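Local coordinates for 33-36 kDa outer membrane protein (Acinetobacter baumannii, PDB 6GIE) that probably forms a beta-barrel channel across the outer membrane, letting small solutes through, and may contribute to carbapenem susceptibility, at residues 23-36 with 284-296. Residues are numbered along the deposited sequence; the frame is centred on the assembly and turned at random.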
loop_
_atom_site.group_PDB
_atom_site.type_symbol
_atom_site.label_atom_id
_atom_site.label_comp_id
_atom_site.label_asym_id
_atom_site.label_seq_id
_atom_site.Cartn_x
_atom_site.Cartn_y
_atom_site.Cartn_z
ATOM N N TYR A 23 -8.089 12.846 11.177
ATOM C CA TYR A 23 -6.865 13.475 10.649
ATOM C C TYR A 23 -7.044 13.837 9.168
ATOM O O TYR A 23 -7.932 13.273 8.469
ATOM C CB TYR A 23 -5.669 12.513 10.790
ATOM C CG TYR A 23 -5.795 11.197 9.991
ATOM C CD1 TYR A 23 -6.592 10.138 10.448
ATOM C CD2 TYR A 23 -5.039 10.991 8.852
ATOM C CE1 TYR A 23 -6.667 8.945 9.738
ATOM C CE2 TYR A 23 -5.106 9.800 8.140
ATOM C CZ TYR A 23 -5.922 8.788 8.578
ATOM O OH TYR A 23 -6.001 7.622 7.829
ATOM N N GLN A 24 -6.213 14.777 8.704
ATOM C CA GLN A 24 -6.071 15.090 7.276
ATOM C C GLN A 24 -4.650 14.884 6.661
ATOM O O GLN A 24 -4.433 14.961 5.417
ATOM C CB GLN A 24 -6.572 16.502 7.046
ATOM C CG GLN A 24 -8.007 16.599 6.579
ATOM C CD GLN A 24 -8.363 17.984 6.070
ATOM O OE1 GLN A 24 -8.323 18.957 6.819
ATOM N NE2 GLN A 24 -8.662 18.080 4.770
ATOM N N PHE A 25 -3.678 14.598 7.502
ATOM C CA PHE A 25 -2.318 14.333 7.030
ATOM C C PHE A 25 -1.711 13.145 7.677
ATOM O O PHE A 25 -2.009 12.814 8.817
ATOM C CB PHE A 25 -1.384 15.477 7.346
ATOM C CG PHE A 25 -1.880 16.803 6.901
ATOM C CD1 PHE A 25 -2.765 17.536 7.699
ATOM C CD2 PHE A 25 -1.430 17.354 5.715
ATOM C CE1 PHE A 25 -3.194 18.795 7.320
ATOM C CE2 PHE A 25 -1.855 18.637 5.323
ATOM C CZ PHE A 25 -2.739 19.350 6.129
ATOM N N GLU A 26 -0.854 12.478 6.925
ATOM C CA GLU A 26 -0.165 11.322 7.453
ATOM C C GLU A 26 1.239 11.393 6.919
ATOM O O GLU A 26 1.431 11.633 5.722
ATOM C CB GLU A 26 -0.830 10.024 7.005
ATOM C CG GLU A 26 0.007 8.794 7.318
ATOM C CD GLU A 26 -0.686 7.475 6.950
ATOM O OE1 GLU A 26 -1.737 7.155 7.604
ATOM O OE2 GLU A 26 -0.095 6.755 6.066
ATOM N N VAL A 27 2.219 11.257 7.791
ATOM C CA VAL A 27 3.577 11.118 7.308
ATOM C C VAL A 27 4.097 9.797 7.744
ATOM O O VAL A 27 3.748 9.302 8.818
ATOM C CB VAL A 27 4.528 12.286 7.710
ATOM C CG1 VAL A 27 4.057 13.540 7.033
ATOM C CG2 VAL A 27 4.548 12.492 9.188
ATOM N N GLN A 28 4.942 9.233 6.897
ATOM C CA GLN A 28 5.414 7.912 7.123
ATOM C C GLN A 28 6.843 7.813 6.705
ATOM O O GLN A 28 7.228 8.379 5.668
ATOM C CB GLN A 28 4.577 6.876 6.353
ATOM C CG GLN A 28 4.755 5.475 6.915
ATOM C CD GLN A 28 4.285 4.395 5.974
ATOM O OE1 GLN A 28 3.359 4.602 5.177
ATOM N NE2 GLN A 28 4.939 3.232 6.043
ATOM N N GLY A 29 7.619 7.118 7.539
ATOM C CA GLY A 29 9.025 6.802 7.299
ATOM C C GLY A 29 9.323 5.311 7.418
ATOM O O GLY A 29 8.621 4.575 8.112
ATOM N N GLN A 30 10.377 4.882 6.735
ATOM C CA GLN A 30 10.707 3.486 6.627
ATOM C C GLN A 30 12.139 3.296 6.219
ATOM O O GLN A 30 12.613 3.980 5.324
ATOM C CB GLN A 30 9.829 2.851 5.601
ATOM C CG GLN A 30 10.089 1.387 5.507
ATOM C CD GLN A 30 9.475 0.751 4.296
ATOM O OE1 GLN A 30 8.770 1.396 3.504
ATOM N NE2 GLN A 30 9.753 -0.526 4.132
ATOM N N SER A 31 12.846 2.421 6.939
ATOM C CA SER A 31 14.196 2.030 6.635
ATOM C C SER A 31 14.259 0.532 6.464
ATOM O O SER A 31 13.531 -0.219 7.183
ATOM C CB SER A 31 15.108 2.328 7.815
ATOM O OG SER A 31 15.498 3.658 7.818
ATOM N N GLU A 32 15.151 0.083 5.576
ATOM C CA GLU A 32 15.279 -1.320 5.290
ATOM C C GLU A 32 16.686 -1.699 4.947
ATOM O O GLU A 32 17.443 -0.911 4.355
ATOM C CB GLU A 32 14.358 -1.806 4.177
ATOM C CG GLU A 32 12.922 -1.303 4.215
ATOM C CD GLU A 32 12.297 -1.182 2.825
ATOM O OE1 GLU A 32 12.085 -2.229 2.176
ATOM O OE2 GLU A 32 12.031 -0.039 2.380
ATOM N N TYR A 33 17.045 -2.906 5.384
ATOM C CA TYR A 33 18.296 -3.517 5.041
ATOM C C TYR A 33 18.047 -4.830 4.279
ATOM O O TYR A 33 17.234 -5.682 4.675
ATOM C CB TYR A 33 19.077 -3.803 6.279
ATOM C CG TYR A 33 20.420 -4.431 6.007
ATOM C CD1 TYR A 33 21.455 -3.667 5.450
ATOM C CD2 TYR A 33 20.686 -5.777 6.329
ATOM C CE1 TYR A 33 22.713 -4.211 5.219
ATOM C CE2 TYR A 33 21.946 -6.329 6.096
ATOM C CZ TYR A 33 22.962 -5.539 5.543
ATOM O OH TYR A 33 24.234 -6.045 5.290
ATOM N N VAL A 34 18.806 -4.970 3.196
ATOM C CA VAL A 34 18.591 -5.977 2.176
ATOM C C VAL A 34 19.890 -6.791 2.121
ATOM O O VAL A 34 20.952 -6.278 1.741
ATOM C CB VAL A 34 18.233 -5.304 0.791
ATOM C CG1 VAL A 34 17.751 -6.331 -0.236
ATOM C CG2 VAL A 34 17.142 -4.249 0.941
ATOM N N ASP A 35 19.825 -8.040 2.538
ATOM C CA ASP A 35 21.021 -8.916 2.559
ATOM C C ASP A 35 20.907 -9.981 1.442
ATOM O O ASP A 35 19.838 -10.540 1.243
ATOM C CB ASP A 35 21.156 -9.549 3.961
ATOM C CG ASP A 35 22.401 -10.385 4.125
ATOM O OD1 ASP A 35 23.213 -10.439 3.179
ATOM O OD2 ASP A 35 22.574 -11.017 5.206
ATOM N N THR A 36 21.992 -10.245 0.718
ATOM C CA THR A 36 21.981 -11.157 -0.464
ATOM C C THR A 36 23.045 -12.244 -0.399
ATOM O O THR A 36 24.176 -11.992 -0.001
ATOM C CB THR A 36 22.172 -10.381 -1.775
ATOM O OG1 THR A 36 23.502 -9.860 -1.831
ATOM C CG2 THR A 36 21.219 -9.214 -1.845
ATOM N N ASP A 284 18.334 -16.833 -1.552
ATOM C CA ASP A 284 19.256 -15.707 -1.526
ATOM C C ASP A 284 18.804 -14.654 -0.534
ATOM O O ASP A 284 19.253 -14.627 0.598
ATOM C CB ASP A 284 19.434 -15.078 -2.933
ATOM C CG ASP A 284 20.519 -15.759 -3.742
ATOM O OD1 ASP A 284 21.141 -16.711 -3.218
ATOM O OD2 ASP A 284 20.767 -15.342 -4.897
ATOM N N THR A 285 17.889 -13.801 -0.942
ATOM C CA THR A 285 17.823 -12.466 -0.366
ATOM C C THR A 285 16.802 -12.241 0.759
ATOM O O THR A 285 15.699 -12.750 0.712
ATOM C CB THR A 285 17.664 -11.440 -1.522
ATOM O OG1 THR A 285 18.919 -11.336 -2.196
ATOM C CG2 THR A 285 17.321 -10.065 -1.032
ATOM N N GLN A 286 17.182 -11.432 1.733
ATOM C CA GLN A 286 16.303 -11.074 2.871
ATOM C C GLN A 286 16.333 -9.595 3.130
ATOM O O GLN A 286 17.390 -8.985 3.019
ATOM C CB GLN A 286 16.743 -11.738 4.193
ATOM C CG GLN A 286 17.081 -13.197 4.090
ATOM C CD GLN A 286 17.184 -13.894 5.442
ATOM O OE1 GLN A 286 16.946 -13.289 6.488
ATOM N NE2 GLN A 286 17.518 -15.183 5.419
ATOM N N THR A 287 15.205 -9.079 3.580
ATOM C CA THR A 287 14.970 -7.680 3.859
ATOM C C THR A 287 14.293 -7.561 5.219
ATOM O O THR A 287 13.212 -8.117 5.437
ATOM C CB THR A 287 14.044 -7.067 2.790
ATOM O OG1 THR A 287 14.681 -7.190 1.519
ATOM C CG2 THR A 287 13.771 -5.569 3.036
ATOM N N ILE A 288 14.973 -6.898 6.156
ATOM C CA ILE A 288 14.404 -6.548 7.433
ATOM C C ILE A 288 14.091 -5.041 7.367
ATOM O O ILE A 288 14.834 -4.261 6.797
ATOM C CB ILE A 288 15.327 -7.014 8.580
ATOM C CG1 ILE A 288 14.856 -6.471 9.920
ATOM C CG2 ILE A 288 16.768 -6.564 8.365
ATOM C CD1 ILE A 288 13.571 -7.079 10.389
ATOM N N GLY A 289 12.978 -4.640 7.961
ATOM C CA GLY A 289 12.483 -3.299 7.837
ATOM C C GLY A 289 11.682 -2.854 9.037
ATOM O O GLY A 289 11.020 -3.656 9.669
ATOM N N LEU A 290 11.834 -1.579 9.383
ATOM C CA LEU A 290 11.059 -0.917 10.368
ATOM C C LEU A 290 10.431 0.327 9.755
ATOM O O LEU A 290 11.045 1.014 8.945
ATOM C CB LEU A 290 11.963 -0.447 11.499
ATOM C CG LEU A 290 12.616 -1.541 12.362
ATOM C CD1 LEU A 290 13.301 -0.891 13.558
ATOM C CD2 LEU A 290 11.653 -2.573 12.867
ATOM N N ASN A 291 9.247 0.645 10.231
ATOM C CA ASN A 291 8.556 1.776 9.771
ATOM C C ASN A 291 7.748 2.482 10.885
ATOM O O ASN A 291 7.520 1.950 11.987
ATOM C CB ASN A 291 7.697 1.388 8.558
ATOM C CG ASN A 291 6.665 0.381 8.902
ATOM O OD1 ASN A 291 5.707 0.693 9.615
ATOM N ND2 ASN A 291 6.872 -0.868 8.461
ATOM N N ALA A 292 7.338 3.711 10.578
ATOM C CA ALA A 292 6.621 4.508 11.531
ATOM C C ALA A 292 5.727 5.486 10.835
ATOM O O ALA A 292 6.059 5.940 9.715
ATOM C CB ALA A 292 7.614 5.292 12.387
ATOM N N LYS A 293 4.644 5.876 11.507
ATOM C CA LYS A 293 3.754 6.833 10.899
ATOM C C LYS A 293 3.024 7.732 11.898
ATOM O O LYS A 293 2.698 7.310 13.023
ATOM C CB LYS A 293 2.788 6.089 9.964
ATOM C CG LYS A 293 1.454 5.751 10.550
ATOM C CD LYS A 293 0.545 4.931 9.606
ATOM C CE LYS A 293 1.289 4.118 8.530
ATOM N NZ LYS A 293 0.416 3.015 8.027
ATOM N N PHE A 294 2.795 8.982 11.464
ATOM C CA PHE A 294 2.223 9.997 12.296
ATOM C C PHE A 294 1.047 10.581 11.540
ATOM O O PHE A 294 1.153 10.956 10.349
ATOM C CB PHE A 294 3.252 11.139 12.630
ATOM C CG PHE A 294 4.544 10.624 13.159
ATOM C CD1 PHE A 294 5.486 10.018 12.286
ATOM C CD2 PHE A 294 4.810 10.647 14.548
ATOM C CE1 PHE A 294 6.667 9.479 12.793
ATOM C CE2 PHE A 294 5.986 10.095 15.042
ATOM C CZ PHE A 294 6.905 9.501 14.168
ATOM N N ARG A 295 -0.017 10.766 12.293
ATOM C CA ARG A 295 -1.174 11.318 11.762
ATOM C C ARG A 295 -1.530 12.583 12.473
ATOM O O ARG A 295 -1.416 12.677 13.696
ATOM C CB ARG A 295 -2.333 10.295 11.809
ATOM C CG ARG A 295 -2.140 9.081 10.929
ATOM C CD ARG A 295 -3.330 8.115 11.081
ATOM N NE ARG A 295 -3.229 7.014 10.124
ATOM C CZ ARG A 295 -4.061 5.978 10.052
ATOM N NH1 ARG A 295 -5.103 5.835 10.867
ATOM N NH2 ARG A 295 -3.853 5.073 9.105
ATOM N N PHE A 296 -2.043 13.531 11.682
ATOM C CA PHE A 296 -2.515 14.796 12.203
ATOM C C PHE A 296 -3.508 15.478 11.225
ATOM O O PHE A 296 -3.730 16.668 11.371
ATOM C CB PHE A 296 -1.324 15.739 12.578
ATOM C CG PHE A 296 -0.367 16.051 11.441
ATOM C CD1 PHE A 296 0.614 15.148 11.059
ATOM C CD2 PHE A 296 -0.424 17.276 10.775
ATOM C CE1 PHE A 296 1.495 15.442 10.003
ATOM C CE2 PHE A 296 0.448 17.578 9.719
ATOM C CZ PHE A 296 1.422 16.670 9.342
HETATM O O HOH W 1 -2.159 4.266 6.865
#
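Arg-295 lies between Tyr-23, just before the corner at residue 24, and Glu-26 of strand 25-35, and each uses a different surface of it. Its CD sits over the face of the Tyr-23 ring, a CH-pi contact 3.6 Å from the ring centroid, and the guanidinium runs on at 15° to the ring until Tyr-23 OH stands above its central carbon. At the guanidinium edge, Arg-295 NE donates to Glu-26 OE1 (2.9 Å) within a salt bridge, NH2 adding a weak bond, with carboxylate and guanidinium nearly coplanar. Glu-26 reaches this position with CG anti to the backbone N (chi1 169°) and its chain extended alongside the arginine. A water donates to Glu-26 OE1 and accepts from Arg-295 NH2 and Lys-293 NZ, which also hydrogen-bonds Gln-259 OE1, while Arg-295 NH1 bonds to Leu-63 O; the guanidinium is thus held against rotation.

This is the seam of a porin-type beta-barrel: the first long strand meets the last, antiparallel, through paired backbone bonds such as Val-27 N to Phe-294 O (2.8 Å) and Asp-35 N to Gln-286 O (2.7 Å). Side chains alternate, with Glu-26, Gln-28 and Lys-293 on the inner face and Val-27, Phe-294 and Leu-290 on the outer.

The outer surface is packed more loosely. Val-27 CG2 meets Phe-294 CB at 3.9 Å, and Tyr-33 CB is 4.2 Å from Ile-288 CG2, beside a bound detergent. At the arginine end but on the surface, Phe-25 CB lies over one face of the Phe-296 ring, 3.7 Å from its centroid, although the two near-parallel rings are slid apart and barely overlap.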